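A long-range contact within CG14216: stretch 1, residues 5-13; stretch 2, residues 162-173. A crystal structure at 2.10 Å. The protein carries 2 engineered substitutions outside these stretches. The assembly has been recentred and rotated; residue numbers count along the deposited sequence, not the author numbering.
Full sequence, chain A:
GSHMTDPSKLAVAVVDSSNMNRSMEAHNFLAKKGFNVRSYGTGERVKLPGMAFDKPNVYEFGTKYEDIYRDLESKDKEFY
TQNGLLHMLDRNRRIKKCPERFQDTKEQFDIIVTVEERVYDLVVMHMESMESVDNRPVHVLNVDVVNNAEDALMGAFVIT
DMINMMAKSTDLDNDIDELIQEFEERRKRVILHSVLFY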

# COMPACT_ATOMS: atom_id res chain seq x y z
N THR A 5 6.87 -17.73 -7.27
CA THR A 5 7.89 -16.87 -7.86
C THR A 5 7.30 -15.99 -8.96
O THR A 5 6.60 -16.48 -9.85
N ASP A 6 7.62 -14.70 -8.91
CA ASP A 6 7.24 -13.75 -9.95
C ASP A 6 8.23 -13.84 -11.10
O ASP A 6 9.39 -13.49 -10.94
N PRO A 7 7.77 -14.30 -12.28
CA PRO A 7 8.67 -14.49 -13.42
C PRO A 7 9.19 -13.18 -14.00
O PRO A 7 10.20 -13.17 -14.69
N SER A 8 8.50 -12.08 -13.72
CA SER A 8 8.92 -10.77 -14.21
C SER A 8 9.81 -10.05 -13.21
O SER A 8 10.37 -8.99 -13.51
N LYS A 9 9.92 -10.62 -12.01
CA LYS A 9 10.68 -10.01 -10.93
C LYS A 9 10.38 -8.52 -10.77
O LYS A 9 11.27 -7.73 -10.49
N LEU A 10 9.11 -8.16 -10.92
CA LEU A 10 8.66 -6.80 -10.68
C LEU A 10 9.02 -6.34 -9.28
O LEU A 10 8.91 -7.10 -8.32
N ALA A 11 9.46 -5.09 -9.17
CA ALA A 11 9.59 -4.43 -7.88
C ALA A 11 8.33 -3.60 -7.67
O ALA A 11 8.07 -2.65 -8.41
N VAL A 12 7.54 -3.97 -6.66
CA VAL A 12 6.23 -3.39 -6.45
C VAL A 12 6.19 -2.60 -5.14
O VAL A 12 6.80 -3.00 -4.15
N ALA A 13 5.47 -1.49 -5.14
CA ALA A 13 5.15 -0.80 -3.90
C ALA A 13 3.64 -0.63 -3.81
O ALA A 13 2.98 -0.48 -4.83
N MET A 162 -4.45 -8.04 -9.95
CA MET A 162 -3.97 -7.08 -10.94
C MET A 162 -2.48 -7.25 -11.19
O MET A 162 -2.04 -7.28 -12.34
N ILE A 163 -1.70 -7.36 -10.12
CA ILE A 163 -0.25 -7.48 -10.24
C ILE A 163 0.11 -8.81 -10.90
O ILE A 163 1.00 -8.88 -11.74
N ASN A 164 -0.59 -9.87 -10.52
CA ASN A 164 -0.39 -11.18 -11.11
C ASN A 164 -0.56 -11.12 -12.63
O ASN A 164 0.24 -11.68 -13.37
N MET A 165 -1.59 -10.41 -13.08
CA MET A 165 -1.88 -10.27 -14.50
C MET A 165 -0.72 -9.56 -15.22
O MET A 165 -0.24 -10.00 -16.27
N MET A 166 -0.25 -8.48 -14.63
CA MET A 166 0.81 -7.69 -15.23
C MET A 166 2.15 -8.41 -15.21
O MET A 166 2.98 -8.20 -16.09
N ALA A 167 2.34 -9.28 -14.22
CA ALA A 167 3.57 -10.04 -14.08
C ALA A 167 3.71 -11.07 -15.20
O ALA A 167 4.81 -11.50 -15.53
N LYS A 168 2.59 -11.46 -15.79
CA LYS A 168 2.60 -12.45 -16.86
C LYS A 168 2.95 -11.84 -18.21
O LYS A 168 3.14 -12.56 -19.19
N SER A 169 3.05 -10.51 -18.26
CA SER A 169 3.42 -9.80 -19.48
C SER A 169 4.93 -9.86 -19.72
O SER A 169 5.72 -9.62 -18.81
N THR A 170 5.31 -10.17 -20.96
CA THR A 170 6.72 -10.21 -21.33
C THR A 170 7.23 -8.86 -21.82
O THR A 170 8.42 -8.70 -22.10
N ASP A 171 6.33 -7.89 -21.94
CA ASP A 171 6.72 -6.50 -22.24
C ASP A 171 5.67 -5.56 -21.69
O ASP A 171 4.82 -5.05 -22.43
N LEU A 172 5.74 -5.32 -20.38
CA LEU A 172 4.69 -4.61 -19.67
C LEU A 172 4.38 -3.24 -20.28
O LEU A 172 3.22 -2.87 -20.40
N ASP A 173 5.41 -2.50 -20.68
CA ASP A 173 5.24 -1.14 -21.19
C ASP A 173 4.29 -1.07 -22.38
O ASP A 173 3.53 -0.12 -22.51

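Which side chains make the apolar part of the contact? Leu 10, Val 12, Ile 163 and Leu 172 all direct their CA-to-CB bonds toward the opposing stretch. Leu 10 (chi1 m, chi2 t) is the hub: its CD1 lies 3.9 Å from CB of Ala 167 and 4.4 Å from CG2 of Ile 163, while its CD2 meets CD2 of Leu 172 at 4.2 Å. The two methyls thus bridge the helix that includes Ile 163 and the start of the next one. Farther along, Val 12 (chi1 t) places CG2 4.1 Å from CG2 of Ile 163, whose chi1 and chi2 are both m.

Where do the stretches come closest in backbone register? CA of Ala 167 is 5.4 Å from CA of Ser 8. Leu 10 CD1 reaches to 3.8 Å from Ala 167 CA, and the methyl CB of Ala 167 sits 3.3 Å from OD1 of Asp 6, a contact without a hydrogen bond.

What is the direct polar link? Ser 8, with chi1 m, has its CA-to-CB bond pointing toward the second stretch and donates from OG to O of Ala 167 at 2.6 Å, a short hydrogen bond. O of Ala 167 also lies 3.9 Å from CG of Pro 7.

What holds Ser 8 and Leu 10 in place? Asp 6 (chi1 t) starts sideways and its carboxylate accepts from Ser 8 N through OD1 and from Leu 10 N through OD2, both at 2.9 Å. The Ser 8 N bond lies within the type I turn from Asp 6 to Lys 9, and the Leu 10 N bond just after it.

Does water take part? One water is hydrogen-bonded to Ser 8 OG (2.7 Å), Met 166 O (2.6 Å) and Ser 169 O (2.8 Å), tying the serine hydroxyl to two more backbone carbonyls.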

# COMPACT_ATOMS: atom_id res chain seq x y z
CB THR A 5 9.02 -17.73 -8.46
OG1 THR A 5 9.92 -18.13 -7.42
CG2 THR A 5 9.80 -16.95 -9.51
CB ASP A 6 7.22 -12.34 -9.36
CG ASP A 6 6.98 -11.27 -10.41
OD1 ASP A 6 6.62 -11.62 -11.55
OD2 ASP A 6 7.15 -10.08 -10.10
CB PRO A 7 7.78 -15.21 -14.45
CG PRO A 7 6.39 -14.80 -14.10
CD PRO A 7 6.36 -14.58 -12.61
CB SER A 8 7.69 -9.91 -14.50
OG SER A 8 7.11 -10.27 -15.74
CB LYS A 9 12.18 -10.24 -11.14
CG LYS A 9 12.61 -11.70 -10.90
CD LYS A 9 11.88 -12.31 -9.70
CE LYS A 9 11.92 -11.39 -8.47
NZ LYS A 9 10.59 -11.24 -7.76
CB LEU A 10 7.14 -6.70 -10.83
CG LEU A 10 6.57 -7.00 -12.22
CD1 LEU A 10 5.07 -7.19 -12.12
CD2 LEU A 10 6.92 -5.90 -13.20
CB ALA A 11 10.83 -3.55 -7.84
CB VAL A 12 5.14 -4.49 -6.39
CG1 VAL A 12 3.77 -3.89 -6.12
CG2 VAL A 12 5.13 -5.30 -7.68
CB ALA A 13 5.84 0.55 -3.83
CB MET A 162 -4.26 -5.66 -10.49
CG MET A 162 -3.84 -4.63 -11.51
SD MET A 162 -4.16 -2.94 -11.00
CE MET A 162 -2.92 -2.72 -9.72
CB ILE A 163 0.46 -7.38 -8.88
CG1 ILE A 163 0.18 -6.02 -8.22
CG2 ILE A 163 1.96 -7.59 -9.04
CD1 ILE A 163 0.84 -4.84 -8.92
CB ASN A 164 -1.36 -12.19 -10.51
CG ASN A 164 -1.03 -13.61 -10.88
OD1 ASN A 164 0.09 -14.09 -10.65
ND2 ASN A 164 -2.00 -14.31 -11.48
CB MET A 165 -3.17 -9.47 -14.69
CG MET A 165 -3.48 -9.07 -16.14
SD MET A 165 -4.91 -7.97 -16.29
CE MET A 165 -4.33 -6.55 -15.35
CB MET A 166 0.89 -6.33 -14.54
CG MET A 166 -0.34 -5.49 -14.81
SD MET A 166 -0.33 -3.95 -13.89
CE MET A 166 -0.22 -4.55 -12.21
CB ALA A 167 3.63 -10.74 -12.72
CB LYS A 168 1.24 -13.15 -16.95
CG LYS A 168 0.93 -14.03 -15.75
CD LYS A 168 -0.51 -14.53 -15.79
CE LYS A 168 -0.83 -15.38 -14.57
NZ LYS A 168 -2.30 -15.69 -14.49
CB SER A 169 2.99 -8.34 -19.41
OG SER A 169 3.55 -7.58 -20.46
CB THR A 170 6.99 -11.28 -22.41
OG1 THR A 170 6.16 -11.02 -23.56
CG2 THR A 170 6.67 -12.67 -21.88
CB ASP A 171 6.86 -6.29 -23.75
CG ASP A 171 7.35 -4.89 -24.09
OD1 ASP A 171 7.64 -4.08 -23.17
OD2 ASP A 171 7.46 -4.58 -25.30
CB LEU A 172 5.09 -4.44 -18.20
CG LEU A 172 4.02 -3.86 -17.29
CD1 LEU A 172 2.75 -4.71 -17.32
CD2 LEU A 172 4.55 -3.74 -15.87
CB ASP A 173 6.59 -0.54 -21.58
CG ASP A 173 7.43 -0.17 -20.38
OD1 ASP A 173 6.91 -0.16 -19.25
OD2 ASP A 173 8.63 0.13 -20.56
O HOH W 1 5.58 -8.10 -16.45